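Local coordinates for putative SAM-dependent O-methyltranferase (Podospora anserina, PDB 4YMG), which binds S-adenosylmethionine and probably transfers its methyl group to a hydroxyl oxygen of an acceptor, as cation-dependent O-methyltransferases do, at residues Trp56-Ala61 and Trp83-Arg88; Ala145-Tyr150 and Gln202-Phe207. All coordinates share one frame; numbering follows the deposited sequence.

In the fold
The two contacts lie on opposite sides of the centre of the chain, their centres about 26 Å apart and their nearest atoms about 11 Å apart. Contact 1 comes wholly first along the chain and packs helix 51-64 against the end of helix 78-86, the two helices that precede and follow strand 68-72. Contact 2 sets the loop after strand 138-143 and the start of helix 150-159 against helix 194-211. Strands 68-72 and 138-143 are neighbours in the seven-stranded mixed sheet, whose 3-2-1-4-5-7-6 order marks a class I methyltransferase. S-adenosylmethionine is approached from both contacts, near Met57 in the first and at Asn146 in the second, and both reach the second subunit.

Contact 1: Trp56-Ala61 and Trp83-Arg88; sequences WMIFTA and WYEGTR
Met57 lies over one face of the Trp83 six-membered ring, the two side chains crossing at about a right angle. Its CB stands 4.0 Å from the ring centroid and 20° off the normal, a CH-pi contact. Further along, SD makes a Met-aromatic contact, oblique to the ring and 4.6 Å from the same centroid. The rim of the indole also meets the backbone of helix 51-64, Trp83 CZ3 lying 3.3 Å from Met57 O, while Ala61 CB sits at the ring edge, near its plane. Trp83 leaves its own helix pointing away, but with CG beside the backbone N (chi1 -58°) the indole swings back across to Met57.

Beyond the ring the helices come close at Gly86, whose CA is 4.5 Å from that of Ile58; a CB here would clash with Ile58 O and Ala61 CB. Ala61 CB also touches Thr87 CG2 at 3.8 Å, and Thr87 OG1 bonds back to Trp83 O. Ile58 CD1 rests on Glu85 CB, whose carboxylate is gripped side-on by Arg88 through NE and NH2.

The indole is further positioned by Phe142, edge-to-face, and by a weak hydrogen bond from Trp83 NE1 to Glu71 OE1. A leucine in place of Trp83 would probably leave Met57 and Ala61 without their ring and deprive Glu71 and Phe142 of a partner. The two helices flank strand 68-72 in the chain, a helix-strand-helix succession within the Rossmann-like class I methyltransferase fold, here with the side chain of Met57 about 5 Å from the bound S-adenosylmethionine (nearest atoms) and close to Ser49, a cofactor-binding residue.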
loop_
_atom_site.group_PDB
_atom_site.type_symbol
_atom_site.label_atom_id
_atom_site.label_comp_id
_atom_site.label_asym_id
_atom_site.label_seq_id
_atom_site.Cartn_x
_atom_site.Cartn_y
_atom_site.Cartn_z
ATOM N N TRP B 56 -6.852 1.605 7.108
ATOM C CA TRP B 56 -5.501 1.321 6.625
ATOM C C TRP B 56 -4.465 1.632 7.698
ATOM O O TRP B 56 -3.501 0.888 7.866
ATOM C CB TRP B 56 -5.225 2.115 5.347
ATOM C CG TRP B 56 -3.774 2.229 4.949
ATOM C CD1 TRP B 56 -2.993 1.256 4.381
ATOM C CD2 TRP B 56 -2.947 3.384 5.072
ATOM N NE1 TRP B 56 -1.732 1.744 4.140
ATOM C CE2 TRP B 56 -1.674 3.047 4.557
ATOM C CE3 TRP B 56 -3.153 4.674 5.573
ATOM C CZ2 TRP B 56 -0.617 3.950 4.528
ATOM C CZ3 TRP B 56 -2.100 5.572 5.543
ATOM C CH2 TRP B 56 -0.848 5.208 5.020
ATOM N N MET B 57 -4.666 2.730 8.425
ATOM C CA MET B 57 -3.738 3.115 9.485
ATOM C C MET B 57 -3.736 2.069 10.586
ATOM O O MET B 57 -2.689 1.628 11.057
ATOM C CB MET B 57 -4.109 4.492 10.055
ATOM C CG MET B 57 -3.918 5.627 9.069
ATOM S SD MET B 57 -4.457 7.195 9.769
ATOM C CE MET B 57 -6.108 7.398 9.155
ATOM N N ILE B 58 -4.929 1.671 10.994
ATOM C CA ILE B 58 -5.062 0.677 12.034
ATOM C C ILE B 58 -4.450 -0.655 11.611
ATOM O O ILE B 58 -3.645 -1.223 12.341
ATOM C CB ILE B 58 -6.533 0.489 12.428
ATOM C CG1 ILE B 58 -7.033 1.766 13.113
ATOM C CG2 ILE B 58 -6.673 -0.715 13.339
ATOM C CD1 ILE B 58 -8.515 1.700 13.555
ATOM N N PHE B 59 -4.823 -1.142 10.432
ATOM C CA PHE B 59 -4.240 -2.375 9.910
ATOM C C PHE B 59 -2.708 -2.295 9.884
ATOM O O PHE B 59 -2.010 -3.227 10.309
ATOM C CB PHE B 59 -4.780 -2.673 8.504
ATOM C CG PHE B 59 -4.314 -4.001 7.952
ATOM C CD1 PHE B 59 -3.046 -4.135 7.393
ATOM C CD2 PHE B 59 -5.134 -5.113 8.009
ATOM C CE1 PHE B 59 -2.610 -5.366 6.902
ATOM C CE2 PHE B 59 -4.708 -6.342 7.504
ATOM C CZ PHE B 59 -3.447 -6.465 6.952
ATOM N N THR B 60 -2.191 -1.174 9.398
ATOM C CA THR B 60 -0.745 -1.003 9.255
ATOM C C THR B 60 -0.030 -1.095 10.604
ATOM O O THR B 60 0.983 -1.791 10.729
ATOM C CB THR B 60 -0.419 0.332 8.565
ATOM O OG1 THR B 60 -1.036 0.345 7.270
ATOM C CG2 THR B 60 1.095 0.530 8.412
ATOM N N ALA B 61 -0.570 -0.438 11.624
ATOM C CA ALA B 61 0.051 -0.508 12.946
ATOM C C ALA B 61 -0.092 -1.907 13.556
ATOM O O ALA B 61 0.846 -2.407 14.183
ATOM C CB ALA B 61 -0.538 0.555 13.879
ATOM N N TRP B 83 -3.753 5.300 15.192
ATOM C CA TRP B 83 -2.477 4.686 15.581
ATOM C C TRP B 83 -2.604 4.087 16.976
ATOM O O TRP B 83 -2.088 2.995 17.244
ATOM C CB TRP B 83 -1.318 5.698 15.555
ATOM C CG TRP B 83 -1.071 6.372 14.214
ATOM C CD1 TRP B 83 -1.004 7.720 13.979
ATOM C CD2 TRP B 83 -0.839 5.732 12.942
ATOM N NE1 TRP B 83 -0.756 7.960 12.647
ATOM C CE2 TRP B 83 -0.649 6.761 11.989
ATOM C CE3 TRP B 83 -0.781 4.398 12.517
ATOM C CZ2 TRP B 83 -0.409 6.496 10.637
ATOM C CZ3 TRP B 83 -0.550 4.135 11.165
ATOM C CH2 TRP B 83 -0.365 5.177 10.245
ATOM N N TYR B 84 -3.308 4.804 17.853
ATOM C CA TYR B 84 -3.566 4.327 19.207
ATOM C C TYR B 84 -4.274 2.974 19.170
ATOM O O TYR B 84 -3.858 2.030 19.840
ATOM C CB TYR B 84 -4.393 5.353 19.997
ATOM C CG TYR B 84 -4.659 4.956 21.433
ATOM C CD1 TYR B 84 -3.791 5.331 22.452
ATOM C CD2 TYR B 84 -5.778 4.205 21.772
ATOM C CE1 TYR B 84 -4.022 4.965 23.767
ATOM C CE2 TYR B 84 -6.019 3.829 23.090
ATOM C CZ TYR B 84 -5.138 4.214 24.083
ATOM O OH TYR B 84 -5.371 3.849 25.394
ATOM N N GLU B 85 -5.325 2.880 18.366
ATOM C CA GLU B 85 -6.112 1.645 18.268
ATOM C C GLU B 85 -5.277 0.464 17.795
ATOM O O GLU B 85 -5.408 -0.651 18.315
ATOM C CB GLU B 85 -7.297 1.834 17.322
ATOM C CG GLU B 85 -8.426 2.652 17.904
ATOM C CD GLU B 85 -9.131 1.944 19.063
ATOM O OE1 GLU B 85 -8.999 0.697 19.193
ATOM O OE2 GLU B 85 -9.818 2.648 19.836
ATOM N N GLY B 86 -4.420 0.711 16.810
ATOM C CA GLY B 86 -3.651 -0.357 16.195
ATOM C C GLY B 86 -2.448 -0.793 17.016
ATOM O O GLY B 86 -1.762 -1.752 16.653
ATOM N N THR B 87 -2.188 -0.099 18.120
ATOM C CA THR B 87 -1.017 -0.405 18.943
ATOM C C THR B 87 -1.372 -0.689 20.406
ATOM O O THR B 87 -0.532 -0.533 21.295
ATOM C CB THR B 87 0.023 0.752 18.899
ATOM O OG1 THR B 87 -0.593 1.980 19.321
ATOM C CG2 THR B 87 0.564 0.930 17.491
ATOM N N ARG B 88 -2.610 -1.104 20.659
ATOM C CA ARG B 88 -3.001 -1.468 22.013
ATOM C C ARG B 88 -2.161 -2.622 22.572
ATOM O O ARG B 88 -1.941 -2.706 23.778
ATOM C CB ARG B 88 -4.480 -1.839 22.058
ATOM C CG ARG B 88 -5.413 -0.655 21.939
ATOM C CD ARG B 88 -6.854 -1.116 21.982
ATOM N NE ARG B 88 -7.801 -0.031 21.745
ATOM C CZ ARG B 88 -8.322 0.734 22.698
ATOM N NH1 ARG B 88 -7.982 0.541 23.967
ATOM N NH2 ARG B 88 -9.183 1.692 22.384
#

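Contact 2: Ala145-Tyr150 and Gln202-Phe207; sequences ANKDGY and QALDKF. With SAM (S-adenosylmethionine), chain H.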
loop_
_atom_site.group_PDB
_atom_site.type_symbol
_atom_site.label_atom_id
_atom_site.label_comp_id
_atom_site.label_asym_id
_atom_site.label_seq_id
_atom_site.Cartn_x
_atom_site.Cartn_y
_atom_site.Cartn_z
ATOM N N ALA B 145 1.274 16.998 7.267
ATOM C CA ALA B 145 1.120 18.396 7.639
ATOM C C ALA B 145 1.201 19.317 6.409
ATOM O O ALA B 145 0.662 18.985 5.348
ATOM C CB ALA B 145 2.173 18.777 8.673
ATOM N N ASN B 146 1.854 20.472 6.539
ATOM C CA ASN B 146 1.935 21.394 5.406
ATOM C C ASN B 146 2.767 20.798 4.270
ATOM O O ASN B 146 3.926 20.410 4.462
ATOM C CB ASN B 146 2.501 22.757 5.831
ATOM C CG ASN B 146 3.827 22.648 6.569
ATOM O OD1 ASN B 146 3.947 21.925 7.562
ATOM N ND2 ASN B 146 4.837 23.364 6.076
ATOM N N LYS B 147 2.174 20.723 3.079
ATOM C CA LYS B 147 2.808 20.022 1.971
ATOM C C LYS B 147 4.141 20.677 1.578
ATOM O O LYS B 147 5.079 19.993 1.153
ATOM C CB LYS B 147 1.860 19.950 0.754
ATOM C CG LYS B 147 0.463 19.391 1.041
ATOM C CD LYS B 147 0.477 18.175 1.954
ATOM C CE LYS B 147 -0.923 17.867 2.495
ATOM N NZ LYS B 147 -0.899 17.172 3.838
ATOM N N ASP B 148 4.236 21.993 1.748
ATOM C CA ASP B 148 5.464 22.712 1.408
ATOM C C ASP B 148 6.598 22.417 2.388
ATOM O O ASP B 148 7.745 22.809 2.157
ATOM C CB ASP B 148 5.209 24.222 1.359
ATOM C CG ASP B 148 4.898 24.813 2.725
ATOM O OD1 ASP B 148 4.416 24.081 3.610
ATOM O OD2 ASP B 148 5.121 26.026 2.910
ATOM N N GLY B 149 6.276 21.735 3.483
ATOM C CA GLY B 149 7.269 21.424 4.501
ATOM C C GLY B 149 7.799 19.999 4.500
ATOM O O GLY B 149 8.719 19.685 5.261
ATOM N N TYR B 150 7.240 19.133 3.650
ATOM C CA TYR B 150 7.617 17.716 3.669
ATOM C C TYR B 150 9.112 17.487 3.496
ATOM O O TYR B 150 9.691 16.693 4.223
ATOM C CB TYR B 150 6.886 16.919 2.588
ATOM C CG TYR B 150 5.441 16.542 2.918
ATOM C CD1 TYR B 150 4.674 17.294 3.802
ATOM C CD2 TYR B 150 4.849 15.432 2.321
ATOM C CE1 TYR B 150 3.331 16.938 4.087
ATOM C CE2 TYR B 150 3.535 15.078 2.584
ATOM C CZ TYR B 150 2.782 15.822 3.473
ATOM O OH TYR B 150 1.472 15.438 3.725
ATOM N N GLN B 202 3.373 21.688 -6.591
ATOM C CA GLN B 202 4.691 22.185 -6.986
ATOM C C GLN B 202 5.735 21.850 -5.924
ATOM O O GLN B 202 6.846 21.417 -6.242
ATOM C CB GLN B 202 4.639 23.696 -7.236
ATOM C CG GLN B 202 3.682 24.077 -8.355
ATOM C CD GLN B 202 3.655 25.577 -8.606
ATOM O OE1 GLN B 202 4.159 26.362 -7.801
ATOM N NE2 GLN B 202 3.064 25.979 -9.726
ATOM N N ALA B 203 5.381 22.054 -4.663
ATOM C CA ALA B 203 6.261 21.672 -3.571
ATOM C C ALA B 203 6.482 20.152 -3.529
ATOM O O ALA B 203 7.601 19.687 -3.314
ATOM C CB ALA B 203 5.703 22.169 -2.237
ATOM N N LEU B 204 5.427 19.379 -3.758
ATOM C CA LEU B 204 5.523 17.934 -3.606
ATOM C C LEU B 204 6.269 17.292 -4.769
ATOM O O LEU B 204 6.857 16.219 -4.620
ATOM C CB LEU B 204 4.123 17.317 -3.448
ATOM C CG LEU B 204 3.426 17.676 -2.126
ATOM C CD1 LEU B 204 1.924 17.434 -2.204
ATOM C CD2 LEU B 204 4.006 16.902 -0.937
ATOM N N ASP B 205 6.242 17.946 -5.923
ATOM C CA ASP B 205 6.998 17.470 -7.077
ATOM C C ASP B 205 8.498 17.637 -6.791
ATOM O O ASP B 205 9.287 16.724 -7.048
ATOM C CB ASP B 205 6.574 18.230 -8.339
ATOM C CG ASP B 205 7.185 17.665 -9.620
ATOM O OD1 ASP B 205 7.571 16.476 -9.663
ATOM O OD2 ASP B 205 7.263 18.426 -10.603
ATOM N N LYS B 206 8.873 18.795 -6.246
ATOM C CA LYS B 206 10.254 19.057 -5.794
ATOM C C LYS B 206 10.681 18.072 -4.705
ATOM O O LYS B 206 11.810 17.571 -4.702
ATOM C CB LYS B 206 10.405 20.487 -5.242
ATOM C CG LYS B 206 10.491 21.600 -6.270
ATOM C CD LYS B 206 9.877 22.891 -5.704
ATOM C CE LYS B 206 9.775 24.005 -6.751
ATOM N NZ LYS B 206 8.936 25.167 -6.309
ATOM N N PHE B 207 9.779 17.838 -3.763
ATOM C CA PHE B 207 9.952 16.838 -2.710
ATOM C C PHE B 207 10.246 15.463 -3.288
ATOM O O PHE B 207 11.203 14.797 -2.886
ATOM C CB PHE B 207 8.688 16.767 -1.840
ATOM C CG PHE B 207 8.682 15.631 -0.839
ATOM C CD1 PHE B 207 9.632 15.569 0.171
ATOM C CD2 PHE B 207 7.700 14.643 -0.883
ATOM C CE1 PHE B 207 9.614 14.537 1.105
ATOM C CE2 PHE B 207 7.680 13.602 0.061
ATOM C CZ PHE B 207 8.646 13.553 1.048
HETATM N N SAM H . -3.373 13.628 10.247
HETATM C CA SAM H . -4.740 14.158 10.277
HETATM C C SAM H . -5.800 13.108 9.941
HETATM O O SAM H . -5.510 12.047 9.368
HETATM O OXT SAM H . -6.977 13.333 10.234
HETATM C CB SAM H . -4.943 15.347 9.346
HETATM C CG SAM H . -3.746 16.266 9.127
HETATM S SD SAM H . -4.250 17.835 8.369
HETATM C CE SAM H . -4.271 17.346 6.618
HETATM C "C5'" SAM H . -2.718 18.823 8.422
HETATM C "C4'" SAM H . -2.468 19.377 9.818
HETATM O "O4'" SAM H . -1.152 19.890 9.895
HETATM C "C3'" SAM H . -3.412 20.537 10.129
HETATM O "O3'" SAM H . -4.063 20.277 11.350
HETATM C "C2'" SAM H . -2.510 21.756 10.247
HETATM O "O2'" SAM H . -2.924 22.651 11.254
HETATM C "C1'" SAM H . -1.163 21.125 10.574
HETATM N N9 SAM H . -0.014 21.934 10.144
HETATM C C8 SAM H . 0.163 22.625 8.965
HETATM N N7 SAM H . 1.385 23.221 8.999
HETATM C C5 SAM H . 1.991 22.895 10.172
HETATM C C6 SAM H . 3.221 23.218 10.738
HETATM N N6 SAM H . 4.085 23.994 10.090
HETATM N N1 SAM H . 3.549 22.721 11.986
HETATM C C2 SAM H . 2.664 21.928 12.680
HETATM N N3 SAM H . 1.443 21.607 12.124
HETATM C C4 SAM H . 1.121 22.076 10.890
#
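Tyr150 places its CB over the centre of the Phe207 ring, 3.8 Å from the centroid and almost on the normal, a CH-pi contact. Its own ring then turns an edge toward the same phenyl face, the planes at 87° and the centroids 5.7 Å apart, making a T-shaped pair. Phe207 CB already points at the loop, and with CG anti to the backbone N (chi1 172°) the ring reaches under Tyr150 CB. One turn earlier in that helix, Leu204 fills the space beside the tyrosine: its CD2 approaches Tyr150 CD2 obliquely at 3.7 Å, while CD1 touches Lys147 CB. Ala203 CB completes the helix surface, lying 3.7 Å from Asp148 CA.

The polar ends lead away from this apolar patch. The Lys147 chain bends at its second torsion, bringing NZ back to its own loop, where it bonds to Ala145 O at 2.8 Å, in the carbonyl plane, and to Tyr150 OH. That hydroxyl is also hydrogen-bonded to Asp172 O, so the far end of the ring is fixed as well as its root. Within the same loop Asn146 ND2 is hydrogen-bonded to Asp148 OD1 at 2.6 Å, on the syn side but tilted out of the carboxylate plane, and Asn146 OD1 bonds to Tyr153 OH.

The bonds to Asp148 and Tyr153 probably steady Asn146, a residue seen to bind the cofactor. Its OD1 closely approaches the adenine of S-adenosylmethionine, 3.2 Å from N7 and 3.3 Å from the amino nitrogen N6, with Ala145 against the ribose. The chemistry is thus divided: the join to helix 194-211 is apolar and aromatic, with no polar bond between the two segments, whereas the polar groups bond among themselves and to neighbouring residues, and probably keep the loop in shape at the cofactor.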